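PDB 1TZV: transcription antitermination protein NusB from Thermotoga maritima, which probably takes part in transcription antitermination of ribosomal RNA genes by binding the boxA antiterminator sequence of their operons. Local coordinates for residues 10-15 and 45-50. Numbering follows the deposited sequence. Where two conformers were deposited one is given.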
loop_
_atom_site.group_PDB
_atom_site.type_symbol
_atom_site.label_atom_id
_atom_site.label_comp_id
_atom_site.label_asym_id
_atom_site.label_seq_id
_atom_site.Cartn_x
_atom_site.Cartn_y
_atom_site.Cartn_z
ATOM N N LEU A 10 3.665 -2.718 6.962
ATOM C CA LEU A 10 3.107 -4.065 6.905
ATOM C C LEU A 10 1.804 -4.148 7.693
ATOM O O LEU A 10 0.913 -4.910 7.335
ATOM C CB LEU A 10 4.094 -5.107 7.444
ATOM C CG LEU A 10 5.066 -5.752 6.451
ATOM C CD1 LEU A 10 6.007 -6.647 7.246
ATOM C CD2 LEU A 10 4.316 -6.546 5.363
ATOM N N ALA A 11 1.681 -3.376 8.770
ATOM C CA ALA A 11 0.433 -3.402 9.553
ATOM C C ALA A 11 -0.708 -2.855 8.686
ATOM O O ALA A 11 -1.838 -3.355 8.735
ATOM C CB ALA A 11 0.577 -2.562 10.836
ATOM N N VAL A 12 -0.415 -1.808 7.912
ATOM C CA VAL A 12 -1.401 -1.224 7.006
ATOM C C VAL A 12 -1.804 -2.296 5.981
ATOM O O VAL A 12 -2.994 -2.523 5.729
ATOM C CB VAL A 12 -0.813 0.028 6.289
ATOM C CG1 VAL A 12 -1.784 0.522 5.257
ATOM C CG2 VAL A 12 -0.521 1.128 7.303
ATOM N N PHE A 13 -0.803 -2.965 5.412
ATOM C CA PHE A 13 -1.083 -4.012 4.445
ATOM C C PHE A 13 -1.924 -5.119 5.074
ATOM O O PHE A 13 -2.885 -5.569 4.460
ATOM C CB PHE A 13 0.202 -4.609 3.884
ATOM C CG PHE A 13 -0.053 -5.791 3.000
ATOM C CD1 PHE A 13 -0.542 -5.611 1.715
ATOM C CD2 PHE A 13 0.073 -7.074 3.494
ATOM C CE1 PHE A 13 -0.920 -6.714 0.934
ATOM C CE2 PHE A 13 -0.298 -8.183 2.728
ATOM C CZ PHE A 13 -0.797 -7.997 1.446
ATOM N N LYS A 14 -1.574 -5.562 6.279
ATOM C CA LYS A 14 -2.353 -6.613 6.922
ATOM C C LYS A 14 -3.805 -6.213 7.134
ATOM O O LYS A 14 -4.702 -7.046 6.985
ATOM C CB LYS A 14 -1.708 -7.016 8.248
ATOM C CG LYS A 14 -0.360 -7.700 8.077
ATOM C CD LYS A 14 0.221 -8.149 9.411
ATOM C CE LYS A 14 0.500 -6.965 10.319
ATOM N NZ LYS A 14 0.947 -7.389 11.670
ATOM N N ALA A 15 -4.059 -4.949 7.463
ATOM C CA ALA A 15 -5.440 -4.504 7.650
ATOM C C ALA A 15 -6.181 -4.586 6.309
ATOM O O ALA A 15 -7.317 -5.055 6.250
ATOM C CB ALA A 15 -5.478 -3.072 8.218
ATOM N N GLU A 45 0.333 6.136 14.818
ATOM C CA GLU A 45 -0.142 7.355 14.179
ATOM C C GLU A 45 -0.040 7.217 12.658
ATOM O O GLU A 45 -0.982 7.517 11.926
ATOM C CB GLU A 45 0.712 8.544 14.640
ATOM C CG GLU A 45 0.351 9.885 14.049
ATOM C CD GLU A 45 1.387 10.949 14.377
ATOM O OE1 GLU A 45 2.027 10.843 15.450
ATOM O OE2 GLU A 45 1.552 11.892 13.571
ATOM N N ASP A 46 1.125 6.782 12.190
ATOM C CA ASP A 46 1.340 6.633 10.757
ATOM C C ASP A 46 0.398 5.600 10.132
ATOM O O ASP A 46 -0.238 5.888 9.124
ATOM C CB ASP A 46 2.793 6.245 10.477
ATOM C CG ASP A 46 3.776 7.335 10.859
ATOM O OD1 ASP A 46 3.367 8.509 10.945
ATOM O OD2 ASP A 46 4.969 7.009 11.048
ATOM N N ALA A 47 0.298 4.422 10.736
ATOM C CA ALA A 47 -0.577 3.381 10.190
ATOM C C ALA A 47 -2.016 3.862 10.101
ATOM O O ALA A 47 -2.691 3.641 9.099
ATOM C CB ALA A 47 -0.486 2.134 11.021
ATOM N N ARG A 48 -2.479 4.565 11.140
ATOM C CA ARG A 48 -3.841 5.099 11.136
ATOM C C ARG A 48 -4.046 6.131 10.006
ATOM O O ARG A 48 -5.091 6.135 9.339
ATOM C CB ARG A 48 -4.173 5.725 12.511
ATOM C CG ARG A 48 -4.322 4.684 13.593
ATOM C CD ARG A 48 -4.356 5.297 15.003
ATOM N NE ARG A 48 -4.492 4.231 15.986
ATOM C CZ ARG A 48 -3.948 4.250 17.201
ATOM N NH1 ARG A 48 -4.123 3.222 18.017
ATOM N NH2 ARG A 48 -3.236 5.295 17.587
ATOM N N ARG A 49 -3.068 7.010 9.794
ATOM C CA ARG A 49 -3.169 8.009 8.739
ATOM C C ARG A 49 -3.240 7.299 7.368
ATOM O O ARG A 49 -4.046 7.665 6.496
ATOM C CB ARG A 49 -1.966 8.969 8.778
ATOM C CG ARG A 49 -2.031 10.039 7.711
ATOM C CD ARG A 49 -0.821 10.993 7.722
ATOM N NE ARG A 49 0.428 10.320 7.369
ATOM C CZ ARG A 49 1.335 9.926 8.255
ATOM N NH1 ARG A 49 2.434 9.308 7.848
ATOM N NH2 ARG A 49 1.163 10.167 9.548
ATOM N N TYR A 50 -2.374 6.303 7.178
ATOM C CA TYR A 50 -2.376 5.524 5.930
ATOM C C TYR A 50 -3.742 4.879 5.663
ATOM O O TYR A 50 -4.314 5.022 4.578
ATOM C CB TYR A 50 -1.325 4.393 5.978
ATOM C CG TYR A 50 0.075 4.735 5.491
ATOM C CD1 TYR A 50 0.843 5.716 6.135
ATOM C CD2 TYR A 50 0.652 4.044 4.416
ATOM C CE1 TYR A 50 2.153 5.983 5.725
ATOM C CE2 TYR A 50 1.959 4.316 4.000
ATOM C CZ TYR A 50 2.700 5.272 4.661
ATOM O OH TYR A 50 4.008 5.472 4.289
#
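Helix 5-19 and helix 41-56 come together where V12 meets A47 and Y50, and at V12 and A47 their backbones draw to a CA-CA distance of 5.7 Å. This is helix-helix packing within the all-helical NusB fold, and no hydrogen bond links the two segments. A47 is the small residue where the backbones are nearest; the CB atoms of A47 and Y50 on one side, and of A11 and V12 on the other, point across the contact. V12 carries the contact from its helix. The V12 CG2 methyl, anti to the carbonyl carbon and beside the backbone N, reaches to 3.7 Å from the CA of A47 and lies 3.9 Å from the A47 CB, close against the backbone of the second helix. The closest approach between the segments is from V12 CG2 to the CB of Y50, 3.6 Å, so that this methyl lies between A47 and Y50, one turn apart on the same face of helix 41-56. V12 CG1, anti to the backbone N (chi1 174°), lies 4.0 Å from the Y50 CB. The V12 and Y50 side chains cross nearly at right angles, and V12 meets the base of the tyrosine more closely than its ring. L87 of helix 79-94 touches both V12 and Y50, extending this apolar contact to a third helix, while the Y50 hydroxyl is hydrogen-bonded to E91 of that same helix. Beside this buried seam, D46 and R49 form a salt bridge within helix 41-56; K42 also pairs with D46, and E95 with R49. R49 NH2 approaches D46 OD1 from the anti side at 3.1 Å, the oxygen lying close to the guanidinium plane, and R49 NH1 adds a weak second bond to the same D46 OD1 at 3.3 Å.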